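Local coordinates for hypothetical protein PH1948 (Pyrococcus horikoshii, PDB 1WY7), which binds S-adenosyl-L-homocysteine in a Rossmann-like methyltransferase fold and probably transfers methyl groups from S-adenosylmethionine to RNA, at residues K16-P21 against A58-L63; K22-Q27 against S124-A129; A67-A72 against G93-K98; F133-F138 against E159-E164. All coordinates share one frame; numbering follows the deposited sequence.

Contact 1. Residues K16-P21 against A58-L63; sequences KGFKNP and AGTGVL. With SAH (S-adenosyl-L-homocysteine), chain E.
F18 meets T60 where the loop K16-P21 folds over A58-L63, which holds the glycine-rich loop of Rossmann-like methyltransferases, just after the first strand of the sheet, here 52-56, and the first residues of helix 62-69. The apolar part is a CH-pi contact: T60 CG2 sits over the centre of the F18 ring, 3.8 Å from its centroid and only 11° off the normal. With chi1 at 61°, OG1 lies between the backbone N and the carbonyl carbon, while CG2 stands anti to the carbonyl carbon, so the methyl serves the ring and the hydroxyl the polar side. That polar side is bridged by water, which donates to K16 O at 2.7 Å and lies 2.8 Å from T60 OG1. The amino group of the ligand, SAH N, adds a weak hydrogen bond to T60 OG1 at 3.3 Å. Backbone shape is the third element. A58-G61 forms a type II' turn closed by G61 N to A58 O, and a side chain on G59 would collide with both F18 CZ and the ligand. The G59 amide is bonded to E79, itself a ligand-binding residue. At the start of the helix V62 N donates to SAH O at 2.8 Å, and the helix end would probably favour the carboxylate charge. Near the plane of its ring, at the edge, F18 brings CZ to 3.2 Å from SAH O3'.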
# COMPACT_ATOMS: atom_id res chain seq x y z
N LYS A 16 5.91 14.75 1.88
CA LYS A 16 5.02 15.63 1.13
C LYS A 16 3.81 14.87 0.60
O LYS A 16 3.93 13.70 0.25
CB LYS A 16 5.78 16.27 -0.03
CG LYS A 16 6.84 17.27 0.41
CD LYS A 16 7.88 16.63 1.32
CE LYS A 16 8.68 17.67 2.12
NZ LYS A 16 9.58 18.51 1.28
N GLY A 17 2.65 15.53 0.55
CA GLY A 17 1.44 14.89 0.05
C GLY A 17 1.19 15.19 -1.42
O GLY A 17 2.04 15.77 -2.09
N PHE A 18 0.02 14.79 -1.92
CA PHE A 18 -0.34 15.02 -3.33
C PHE A 18 -0.48 16.50 -3.66
O PHE A 18 -1.07 17.26 -2.90
CB PHE A 18 -1.67 14.34 -3.67
CG PHE A 18 -1.61 12.84 -3.69
CD1 PHE A 18 -1.88 12.10 -2.55
CD2 PHE A 18 -1.30 12.17 -4.87
CE1 PHE A 18 -1.85 10.70 -2.58
CE2 PHE A 18 -1.27 10.77 -4.92
CZ PHE A 18 -1.54 10.04 -3.77
N LYS A 19 0.05 16.90 -4.81
CA LYS A 19 -0.02 18.28 -5.29
C LYS A 19 -1.48 18.71 -5.51
O LYS A 19 -1.94 19.73 -4.99
CB LYS A 19 0.74 18.39 -6.62
CG LYS A 19 0.04 17.69 -7.81
CD LYS A 19 -0.25 16.19 -7.56
CE LYS A 19 -1.42 15.70 -8.42
NZ LYS A 19 -1.74 14.24 -8.24
N ASN A 20 -2.20 17.92 -6.31
CA ASN A 20 -3.60 18.19 -6.60
C ASN A 20 -4.30 16.84 -6.71
O ASN A 20 -4.46 16.28 -7.79
CB ASN A 20 -3.76 18.97 -7.91
CG ASN A 20 -5.11 19.67 -8.01
OD1 ASN A 20 -6.07 19.32 -7.31
ND2 ASN A 20 -5.20 20.66 -8.90
N PRO A 21 -4.73 16.30 -5.56
CA PRO A 21 -5.41 15.01 -5.47
C PRO A 21 -6.55 14.80 -6.45
O PRO A 21 -7.47 15.61 -6.53
CB PRO A 21 -5.92 14.98 -4.03
CG PRO A 21 -4.99 15.87 -3.30
CD PRO A 21 -4.79 17.00 -4.26
N ALA A 58 1.53 3.35 -5.46
CA ALA A 58 2.52 4.03 -4.61
C ALA A 58 2.21 5.48 -4.23
O ALA A 58 2.66 5.96 -3.18
CB ALA A 58 3.91 3.93 -5.24
N GLY A 59 1.47 6.18 -5.08
CA GLY A 59 1.13 7.56 -4.80
C GLY A 59 2.31 8.45 -4.44
O GLY A 59 3.24 8.62 -5.25
N THR A 60 2.29 9.01 -3.23
CA THR A 60 3.37 9.88 -2.77
C THR A 60 4.56 9.09 -2.21
O THR A 60 5.59 9.68 -1.90
CB THR A 60 2.93 10.88 -1.67
OG1 THR A 60 2.46 10.17 -0.52
CG2 THR A 60 1.83 11.78 -2.20
N GLY A 61 4.40 7.78 -2.09
CA GLY A 61 5.49 6.95 -1.58
C GLY A 61 5.60 6.71 -0.08
O GLY A 61 6.66 6.31 0.38
N VAL A 62 4.54 6.91 0.68
CA VAL A 62 4.61 6.68 2.13
C VAL A 62 5.02 5.25 2.46
O VAL A 62 5.96 5.03 3.24
CB VAL A 62 3.26 6.97 2.83
CG1 VAL A 62 3.33 6.54 4.28
CG2 VAL A 62 2.91 8.45 2.73
N LEU A 63 4.32 4.27 1.88
CA LEU A 63 4.63 2.87 2.14
C LEU A 63 6.02 2.50 1.63
O LEU A 63 6.75 1.74 2.28
CB LEU A 63 3.58 1.96 1.48
CG LEU A 63 2.17 2.04 2.06
CD1 LEU A 63 1.30 0.99 1.39
CD2 LEU A 63 2.20 1.81 3.58
N SAH E . -0.13 8.10 -0.94
CA SAH E . -0.49 6.69 -0.64
CB SAH E . -1.22 6.14 -1.88
CG SAH E . -2.66 6.42 -1.66
SD SAH E . -3.95 6.02 -2.86
C SAH E . 0.79 5.99 -0.27
O SAH E . 1.77 6.69 0.12
OXT SAH E . 0.74 4.72 -0.40
C5' SAH E . -3.25 4.84 -4.00
C4' SAH E . -2.80 5.32 -5.39
O4' SAH E . -3.37 4.45 -6.40
C3' SAH E . -3.28 6.70 -5.84
O3' SAH E . -2.12 7.54 -5.67
C2' SAH E . -3.62 6.57 -7.33
O2' SAH E . -3.16 7.51 -8.27
C1' SAH E . -3.23 5.11 -7.63
N9 SAH E . -4.07 4.45 -8.61
C8 SAH E . -5.44 4.51 -8.81
N7 SAH E . -5.87 3.75 -9.79
C5 SAH E . -4.72 3.15 -10.28
C6 SAH E . -4.47 2.21 -11.32
N6 SAH E . -5.47 1.71 -12.09
N1 SAH E . -3.19 1.79 -11.57
C2 SAH E . -2.19 2.29 -10.80
N3 SAH E . -2.29 3.17 -9.78
C4 SAH E . -3.60 3.57 -9.57
O HOH W 1 3.10 11.68 1.78

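Contact 2. Residues K22-Q27 against S124-A129; sequences KVWLEQ and SQRKHA. With SAH (S-adenosyl-L-homocysteine), chain E.
E26 reaches from a tight turn in K22-Q27, where 23-25 is a short 3-10 segment, to S124 in the loop that follows strand 115-118. That loop opens with the Asn-Pro-Pro-Phe signature (motif IV) of N6-type methyltransferases, and E26 is a good example of one buried carboxylate organising such a backbone. From CB, the chain leaves with CG anti to the carbonyl carbon (chi1 -63°) and runs extended beyond it. CG packs on Q125, at 3.6 Å from Q125 CG, the two side chains crossing with their carboxylate and amide planes perpendicular. CD carries the group on to S124, where OE1 takes several donors. S124 N donates to E26 OE1 at 3.0 Å, nearly in line with its C-O bond, whereas S124 OG approaches the same oxygen at 3.2 Å from well above the carboxylate plane. The two backbone amides just before S124 also bond to the carboxylate, G123 N to OE1 and F122 N, the strongest single partner, to OE2. An alanine at E26 would probably leave the amides of F122, G123 and S124 without their acceptor and the loop free to shift. Around this centre the contact is shallower and more exposed: Q125 CG rests 3.1 Å from V23 O, and R126, bent at chi2 and chi3, lays CD 3.1 Å from W24 O, with NH1 near W24 CB. The same turn faces the ligand. Q27 NE2 gives a nearly straight bond to SAH O2' at 2.8 Å, and E26 O lies 3.2 Å from SAH SD.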
# COMPACT_ATOMS: atom_id res chain seq x y z
N LYS A 22 -6.49 13.69 -7.18
CA LYS A 22 -7.53 13.33 -8.12
C LYS A 22 -8.43 12.37 -7.34
O LYS A 22 -8.08 11.21 -7.13
CB LYS A 22 -6.91 12.66 -9.35
CG LYS A 22 -5.95 13.58 -10.11
CD LYS A 22 -5.11 12.85 -11.14
CE LYS A 22 -4.40 13.83 -12.07
NZ LYS A 22 -3.54 14.80 -11.34
N VAL A 23 -9.58 12.86 -6.90
CA VAL A 23 -10.47 12.04 -6.10
C VAL A 23 -10.97 10.78 -6.78
O VAL A 23 -11.15 9.76 -6.11
CB VAL A 23 -11.66 12.86 -5.55
CG1 VAL A 23 -12.56 11.98 -4.68
CG2 VAL A 23 -11.14 14.05 -4.74
N TRP A 24 -11.17 10.82 -8.09
CA TRP A 24 -11.66 9.65 -8.81
C TRP A 24 -10.63 8.52 -8.82
O TRP A 24 -10.92 7.40 -9.23
CB TRP A 24 -12.04 10.02 -10.25
CG TRP A 24 -10.91 10.50 -11.06
CD1 TRP A 24 -10.08 9.74 -11.82
CD2 TRP A 24 -10.48 11.85 -11.19
NE1 TRP A 24 -9.14 10.54 -12.42
CE2 TRP A 24 -9.36 11.85 -12.05
CE3 TRP A 24 -10.91 13.07 -10.65
CZ2 TRP A 24 -8.67 13.02 -12.40
CZ3 TRP A 24 -10.24 14.23 -11.00
CH2 TRP A 24 -9.13 14.20 -11.86
N LEU A 25 -9.42 8.84 -8.38
CA LEU A 25 -8.35 7.85 -8.29
C LEU A 25 -8.05 7.58 -6.81
O LEU A 25 -7.07 6.90 -6.48
CB LEU A 25 -7.07 8.36 -8.97
CG LEU A 25 -7.03 8.53 -10.49
CD1 LEU A 25 -5.60 8.92 -10.89
CD2 LEU A 25 -7.43 7.22 -11.17
N GLU A 26 -8.90 8.12 -5.94
CA GLU A 26 -8.75 7.97 -4.50
C GLU A 26 -7.34 8.33 -4.04
O GLU A 26 -6.68 7.54 -3.37
CB GLU A 26 -9.06 6.52 -4.07
CG GLU A 26 -10.48 6.05 -4.33
CD GLU A 26 -10.83 4.81 -3.52
OE1 GLU A 26 -11.84 4.15 -3.83
OE2 GLU A 26 -10.09 4.51 -2.56
N GLN A 27 -6.89 9.53 -4.40
CA GLN A 27 -5.55 9.95 -4.01
C GLN A 27 -5.45 10.68 -2.67
O GLN A 27 -5.71 11.88 -2.58
CB GLN A 27 -4.90 10.82 -5.09
CG GLN A 27 -4.68 10.11 -6.44
CD GLN A 27 -3.90 10.97 -7.43
OE1 GLN A 27 -4.01 12.20 -7.44
NE2 GLN A 27 -3.11 10.32 -8.28
N SER A 124 -14.63 3.04 -4.06
CA SER A 124 -15.81 3.82 -3.73
C SER A 124 -16.02 4.91 -4.79
O SER A 124 -17.12 5.41 -4.94
CB SER A 124 -15.66 4.43 -2.33
OG SER A 124 -14.39 5.02 -2.17
N GLN A 125 -14.96 5.24 -5.52
CA GLN A 125 -15.05 6.25 -6.56
C GLN A 125 -15.34 5.60 -7.91
O GLN A 125 -15.98 6.20 -8.78
CB GLN A 125 -13.74 7.05 -6.62
CG GLN A 125 -13.46 7.81 -5.34
CD GLN A 125 -14.52 8.85 -5.05
OE1 GLN A 125 -14.80 9.16 -3.89
NE2 GLN A 125 -15.10 9.41 -6.10
N ARG A 126 -14.87 4.36 -8.07
CA ARG A 126 -15.08 3.60 -9.30
C ARG A 126 -15.30 2.14 -8.95
O ARG A 126 -14.47 1.52 -8.28
CB ARG A 126 -13.86 3.68 -10.23
CG ARG A 126 -12.93 4.86 -10.06
CD ARG A 126 -13.59 6.20 -10.30
NE ARG A 126 -14.35 6.25 -11.55
CZ ARG A 126 -14.92 7.36 -12.03
NH1 ARG A 126 -14.82 8.51 -11.37
NH2 ARG A 126 -15.60 7.31 -13.17
N LYS A 127 -16.40 1.57 -9.44
CA LYS A 127 -16.75 0.18 -9.18
C LYS A 127 -15.61 -0.83 -9.30
O LYS A 127 -14.93 -0.91 -10.33
CB LYS A 127 -17.91 -0.22 -10.10
CG LYS A 127 -19.08 -0.83 -9.35
CD LYS A 127 -19.29 -0.14 -7.99
CE LYS A 127 -20.38 -0.81 -7.18
NZ LYS A 127 -20.02 -0.87 -5.73
N HIS A 128 -15.39 -1.59 -8.24
CA HIS A 128 -14.36 -2.63 -8.22
C HIS A 128 -12.94 -2.17 -8.55
O HIS A 128 -12.15 -2.95 -9.08
CB HIS A 128 -14.74 -3.73 -9.20
CG HIS A 128 -16.08 -4.34 -8.95
ND1 HIS A 128 -16.72 -4.25 -7.74
CD2 HIS A 128 -16.88 -5.10 -9.74
CE1 HIS A 128 -17.86 -4.92 -7.79
NE2 HIS A 128 -17.98 -5.45 -9.00
N ALA A 129 -12.60 -0.92 -8.25
CA ALA A 129 -11.28 -0.40 -8.56
C ALA A 129 -10.16 -1.15 -7.83
O ALA A 129 -9.02 -1.15 -8.27
CB ALA A 129 -11.21 1.09 -8.22
N SAH E . -0.13 8.10 -0.94
CA SAH E . -0.49 6.69 -0.64
CB SAH E . -1.22 6.14 -1.88
CG SAH E . -2.66 6.42 -1.66
SD SAH E . -3.95 6.02 -2.86
C SAH E . 0.79 5.99 -0.27
O SAH E . 1.77 6.69 0.12
OXT SAH E . 0.74 4.72 -0.40
C5' SAH E . -3.25 4.84 -4.00
C4' SAH E . -2.80 5.32 -5.39
O4' SAH E . -3.37 4.45 -6.40
C3' SAH E . -3.28 6.70 -5.84
O3' SAH E . -2.12 7.54 -5.67
C2' SAH E . -3.62 6.57 -7.33
O2' SAH E . -3.16 7.51 -8.27
C1' SAH E . -3.23 5.11 -7.63
N9 SAH E . -4.07 4.45 -8.61
C8 SAH E . -5.44 4.51 -8.81
N7 SAH E . -5.87 3.75 -9.79
C5 SAH E . -4.72 3.15 -10.28
C6 SAH E . -4.47 2.21 -11.32
N6 SAH E . -5.47 1.71 -12.09
N1 SAH E . -3.19 1.79 -11.57
C2 SAH E . -2.19 2.29 -10.80
N3 SAH E . -2.29 3.17 -9.78
C4 SAH E . -3.60 3.57 -9.57

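Contact 3. Residues A67-A72 against G93-K98; sequences ALLLGA and GEFKGK
F95 and L68 slide past one another in opposite directions, with L68 CB over the centre of the phenylalanine ring, 3.5 Å from its centroid and 5° off the normal, a well-centred CH-pi contact. L68 CG continues the coverage at the root of the ring, 3.7 Å from F95 CG. At the far end L69 CD2 lies in the ring plane, meeting the edge at F95 CZ from 3.9 Å, so the ring is touched both on a face and at its tip. An alanine at F95 would probably open a gap over L68 CB and leave L69 CD2 without its apolar neighbour. Beside the ring, K98 passes L68: its CB and CE both approach L68 CD1. Bends at chi3 (63°) and chi4 bring K98 NZ round to A72 O, a weak bond of 3.4 Å, while its stronger partner is the next carbonyl, K73 O. The second shell fixes the two backbones. A Schellman motif ends the helix, with G71 at positive phi, A72 N bonded to A67 O at 3.0 Å and G71 N to L68 O at 2.9 Å. Across from it, F95-K98 is a type II turn closed by K98 N to F95 O. E94 OE2 bonds to the hydroxyl of Y65, about one turn before L68 and L69 on helix 62-69. The contact thus ties the end of that helix, and the way into strand 74-79, to the connection between helix 82-91 and the edge strand 99-103; L68 rests on V75 of strand 74-79, and the backbone of K98 bonds to V75.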
# COMPACT_ATOMS: atom_id res chain seq x y z
N ALA A 67 9.21 1.17 3.86
CA ALA A 67 9.83 -0.11 3.53
C ALA A 67 11.34 0.07 3.39
O ALA A 67 12.11 -0.72 3.94
CB ALA A 67 9.25 -0.68 2.23
N LEU A 68 11.75 1.09 2.63
CA LEU A 68 13.17 1.36 2.44
C LEU A 68 13.78 1.65 3.80
O LEU A 68 14.86 1.15 4.14
CB LEU A 68 13.39 2.58 1.54
CG LEU A 68 13.48 2.47 0.01
CD1 LEU A 68 14.32 1.27 -0.41
CD2 LEU A 68 12.11 2.37 -0.55
N LEU A 69 13.09 2.47 4.58
CA LEU A 69 13.52 2.85 5.92
C LEU A 69 13.72 1.59 6.77
O LEU A 69 14.64 1.52 7.60
CB LEU A 69 12.46 3.75 6.55
CG LEU A 69 12.82 4.70 7.69
CD1 LEU A 69 13.24 3.89 8.90
CD2 LEU A 69 13.93 5.65 7.24
N LEU A 70 12.87 0.60 6.57
CA LEU A 70 12.96 -0.63 7.33
C LEU A 70 13.88 -1.69 6.73
O LEU A 70 13.87 -2.84 7.16
CB LEU A 70 11.57 -1.21 7.58
CG LEU A 70 10.82 -0.76 8.85
CD1 LEU A 70 11.02 0.70 9.11
CD2 LEU A 70 9.35 -1.07 8.71
N GLY A 71 14.66 -1.32 5.72
CA GLY A 71 15.61 -2.26 5.14
C GLY A 71 15.27 -3.03 3.89
O GLY A 71 15.92 -4.04 3.60
N ALA A 72 14.27 -2.59 3.13
CA ALA A 72 13.93 -3.31 1.91
C ALA A 72 15.14 -3.23 0.97
O ALA A 72 15.79 -2.20 0.89
CB ALA A 72 12.70 -2.69 1.24
N GLY A 93 14.01 10.67 -2.11
CA GLY A 93 15.31 11.20 -2.46
C GLY A 93 16.51 10.60 -1.73
O GLY A 93 17.54 10.40 -2.33
N GLU A 94 16.37 10.30 -0.44
CA GLU A 94 17.48 9.74 0.31
C GLU A 94 17.76 8.26 0.05
O GLU A 94 18.73 7.71 0.56
CB GLU A 94 17.24 9.99 1.80
CG GLU A 94 15.82 9.71 2.22
CD GLU A 94 15.52 10.17 3.63
OE1 GLU A 94 16.16 9.65 4.58
OE2 GLU A 94 14.65 11.05 3.79
N PHE A 95 16.93 7.62 -0.76
CA PHE A 95 17.15 6.22 -1.07
C PHE A 95 17.43 6.06 -2.55
O PHE A 95 17.18 5.01 -3.14
CB PHE A 95 15.94 5.38 -0.68
CG PHE A 95 15.71 5.33 0.79
CD1 PHE A 95 14.72 6.10 1.38
CD2 PHE A 95 16.49 4.52 1.60
CE1 PHE A 95 14.52 6.08 2.77
CE2 PHE A 95 16.30 4.48 2.98
CZ PHE A 95 15.31 5.27 3.56
N LYS A 96 17.97 7.11 -3.16
CA LYS A 96 18.27 7.07 -4.57
C LYS A 96 19.00 5.82 -4.99
O LYS A 96 19.93 5.36 -4.34
CB LYS A 96 19.03 8.32 -5.03
CG LYS A 96 18.11 9.51 -5.26
CD LYS A 96 18.85 10.75 -5.73
CE LYS A 96 17.90 11.94 -5.80
NZ LYS A 96 18.58 13.20 -6.23
N GLY A 97 18.53 5.24 -6.09
CA GLY A 97 19.12 4.02 -6.60
C GLY A 97 18.56 2.75 -5.98
O GLY A 97 18.86 1.66 -6.45
N LYS A 98 17.74 2.88 -4.94
CA LYS A 98 17.16 1.71 -4.29
C LYS A 98 15.68 1.48 -4.65
O LYS A 98 15.07 0.52 -4.20
CB LYS A 98 17.32 1.82 -2.76
CG LYS A 98 18.77 1.68 -2.28
CD LYS A 98 18.91 1.86 -0.76
CE LYS A 98 18.16 0.79 0.05
NZ LYS A 98 18.65 -0.61 -0.18

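Contact 4. Residues F133-F138 against E159-E164; sequences FLLKAF and EKFSWE. With SAH (S-adenosyl-L-homocysteine), chain E.
F161 is the bump of this helix-helix contact, its ring pushed into a hollow formed by L134, L135 and F138. Helices 131-140 and 152-164 lie just before and just after strand 143-149 of the Rossmann-like sheet in the chain, and here their segments run at 35° with axes 10.8 Å apart, a spacing that large side chains must bridge. F161 does so with CG anti to the backbone N (chi1 -168°), which sends CG out toward the other helix. Each corner of the ring then finds a different wall: CE1 lies 3.8 Å from L134 CB, CZ 3.8 Å from L135 CG, and CD1 3.9 Å from F138 CE1. L135 and F161 cross at about a right angle. Toward F138 the rings meet rim to rim, F161 CD1 lying near the F138 plane and F138 CE1 near the F161 plane. The reverse fit is smaller. F138 slides its tip into the shallow place made by S162, CZ at 3.7 Å from S162 CB and CE1 at 3.8 Å from S162 CA. S162 is small enough to admit it, and its hydroxyl is bonded to I158 O within its own helix. Behind these surfaces lies a larger aromatic cluster: F138 stacks with F167 and meets F200 edge-to-face, while L134 rests on M118 and H148 of the sheet. Another side of helix 131-140 looks to the ligand, where F133 brings its ring edge to the adenine, with CZ 3.4 Å from SAH C4.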
# COMPACT_ATOMS: atom_id res chain seq x y z
N PHE A 133 -5.89 -4.48 -8.42
CA PHE A 133 -4.74 -4.48 -7.51
C PHE A 133 -4.55 -5.84 -6.81
O PHE A 133 -3.43 -6.35 -6.74
CB PHE A 133 -4.89 -3.37 -6.46
CG PHE A 133 -4.67 -1.98 -7.00
CD1 PHE A 133 -5.67 -1.32 -7.72
CD2 PHE A 133 -3.44 -1.35 -6.83
CE1 PHE A 133 -5.44 -0.04 -8.26
CE2 PHE A 133 -3.20 -0.08 -7.36
CZ PHE A 133 -4.19 0.57 -8.08
N LEU A 134 -5.63 -6.42 -6.30
CA LEU A 134 -5.55 -7.72 -5.64
C LEU A 134 -5.12 -8.78 -6.65
O LEU A 134 -4.25 -9.60 -6.35
CB LEU A 134 -6.89 -8.09 -5.01
CG LEU A 134 -7.23 -7.23 -3.79
CD1 LEU A 134 -8.71 -7.33 -3.47
CD2 LEU A 134 -6.37 -7.68 -2.62
N LEU A 135 -5.72 -8.76 -7.84
CA LEU A 135 -5.35 -9.72 -8.89
C LEU A 135 -3.86 -9.64 -9.21
O LEU A 135 -3.18 -10.65 -9.26
CB LEU A 135 -6.15 -9.49 -10.18
CG LEU A 135 -7.41 -10.35 -10.37
CD1 LEU A 135 -8.10 -9.97 -11.70
CD2 LEU A 135 -7.02 -11.82 -10.36
N LYS A 136 -3.36 -8.43 -9.45
CA LYS A 136 -1.95 -8.24 -9.77
C LYS A 136 -1.06 -8.67 -8.60
O LYS A 136 -0.07 -9.37 -8.80
CB LYS A 136 -1.69 -6.77 -10.11
CG LYS A 136 -0.25 -6.45 -10.44
CD LYS A 136 0.26 -7.29 -11.61
CE LYS A 136 -0.61 -7.09 -12.85
NZ LYS A 136 -0.15 -8.01 -13.92
N ALA A 137 -1.40 -8.25 -7.39
CA ALA A 137 -0.62 -8.62 -6.21
C ALA A 137 -0.52 -10.14 -6.10
O ALA A 137 0.56 -10.69 -5.89
CB ALA A 137 -1.27 -8.04 -4.92
N PHE A 138 -1.64 -10.83 -6.23
CA PHE A 138 -1.64 -12.29 -6.15
C PHE A 138 -0.81 -12.93 -7.26
O PHE A 138 -0.19 -13.98 -7.08
CB PHE A 138 -3.07 -12.81 -6.19
CG PHE A 138 -3.88 -12.41 -5.00
CD1 PHE A 138 -5.25 -12.23 -5.10
CD2 PHE A 138 -3.25 -12.19 -3.77
CE1 PHE A 138 -5.99 -11.85 -4.00
CE2 PHE A 138 -3.99 -11.81 -2.66
CZ PHE A 138 -5.36 -11.63 -2.78
N GLU A 159 -12.09 -12.15 1.69
CA GLU A 159 -11.81 -13.52 2.13
C GLU A 159 -12.09 -14.50 0.99
O GLU A 159 -11.31 -15.43 0.75
CB GLU A 159 -12.67 -13.85 3.35
CG GLU A 159 -11.96 -14.67 4.40
CD GLU A 159 -10.90 -13.89 5.16
OE1 GLU A 159 -9.81 -14.45 5.36
OE2 GLU A 159 -11.15 -12.73 5.57
N LYS A 160 -13.20 -14.30 0.29
CA LYS A 160 -13.59 -15.16 -0.82
C LYS A 160 -12.72 -14.96 -2.05
O LYS A 160 -12.28 -15.93 -2.68
CB LYS A 160 -15.06 -14.94 -1.21
CG LYS A 160 -16.06 -15.78 -0.41
CD LYS A 160 -17.50 -15.62 -0.90
CE LYS A 160 -18.04 -14.23 -0.62
NZ LYS A 160 -19.49 -14.08 -0.97
N PHE A 161 -12.46 -13.71 -2.40
CA PHE A 161 -11.64 -13.41 -3.58
C PHE A 161 -10.21 -13.96 -3.45
O PHE A 161 -9.69 -14.57 -4.39
CB PHE A 161 -11.61 -11.90 -3.83
CG PHE A 161 -11.02 -11.51 -5.16
CD1 PHE A 161 -9.67 -11.21 -5.28
CD2 PHE A 161 -11.84 -11.40 -6.29
CE1 PHE A 161 -9.14 -10.80 -6.50
CE2 PHE A 161 -11.32 -10.99 -7.51
CZ PHE A 161 -9.97 -10.68 -7.62
N SER A 162 -9.59 -13.75 -2.30
CA SER A 162 -8.23 -14.24 -2.11
C SER A 162 -8.19 -15.76 -2.18
O SER A 162 -7.26 -16.35 -2.72
CB SER A 162 -7.66 -13.77 -0.76
OG SER A 162 -8.36 -14.36 0.33
N TRP A 163 -9.21 -16.40 -1.62
CA TRP A 163 -9.27 -17.85 -1.63
C TRP A 163 -9.34 -18.40 -3.06
O TRP A 163 -8.60 -19.32 -3.42
CB TRP A 163 -10.48 -18.35 -0.85
CG TRP A 163 -10.48 -19.83 -0.73
CD1 TRP A 163 -11.42 -20.70 -1.21
CD2 TRP A 163 -9.47 -20.64 -0.10
NE1 TRP A 163 -11.05 -21.99 -0.93
CE2 TRP A 163 -9.87 -21.99 -0.25
CE3 TRP A 163 -8.28 -20.35 0.57
CZ2 TRP A 163 -9.10 -23.05 0.24
CZ3 TRP A 163 -7.52 -21.41 1.06
CH2 TRP A 163 -7.94 -22.75 0.89
N GLU A 164 -10.22 -17.82 -3.86
CA GLU A 164 -10.38 -18.26 -5.24
C GLU A 164 -9.08 -18.09 -6.00
O GLU A 164 -8.89 -18.72 -7.03
CB GLU A 164 -11.46 -17.45 -5.92
CG GLU A 164 -12.76 -17.54 -5.20
CD GLU A 164 -13.85 -16.79 -5.93
OE1 GLU A 164 -14.94 -16.65 -5.34
OE2 GLU A 164 -13.62 -16.36 -7.09
N SAH E . -0.13 8.10 -0.94
CA SAH E . -0.49 6.69 -0.64
CB SAH E . -1.22 6.14 -1.88
CG SAH E . -2.66 6.42 -1.66
SD SAH E . -3.95 6.02 -2.86
C SAH E . 0.79 5.99 -0.27
O SAH E . 1.77 6.69 0.12
OXT SAH E . 0.74 4.72 -0.40
C5' SAH E . -3.25 4.84 -4.00
C4' SAH E . -2.80 5.32 -5.39
O4' SAH E . -3.37 4.45 -6.40
C3' SAH E . -3.28 6.70 -5.84
O3' SAH E . -2.12 7.54 -5.67
C2' SAH E . -3.62 6.57 -7.33
O2' SAH E . -3.16 7.51 -8.27
C1' SAH E . -3.23 5.11 -7.63
N9 SAH E . -4.07 4.45 -8.61
C8 SAH E . -5.44 4.51 -8.81
N7 SAH E . -5.87 3.75 -9.79
C5 SAH E . -4.72 3.15 -10.28
C6 SAH E . -4.47 2.21 -11.32
N6 SAH E . -5.47 1.71 -12.09
N1 SAH E . -3.19 1.79 -11.57
C2 SAH E . -2.19 2.29 -10.80
N3 SAH E . -2.29 3.17 -9.78
C4 SAH E . -3.60 3.57 -9.57

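In the fold
Contacts 1 and 2 use successive pieces, 16-21 and 22-27, of the loop before helix 32-44, touching where F18 and K19 meet Q27. Both touch the ligand, contact 1 at its amino acid end and ribose, contact 2 at the ribose and sulfur. Their chemistry is mixed: a ring-methyl contact with a water bridge in the partly buried contact 1, carboxylate-to-amide bonds in contact 2, at the surface. Contact 3, also partly buried, takes up helix 62-69, which begins in contact 1, at its far end, and relies on leucine against phenylalanine with one weak polar bond. Contact 4 is the buried one, helix on helix and almost wholly apolar; F133 returns it to the ligand.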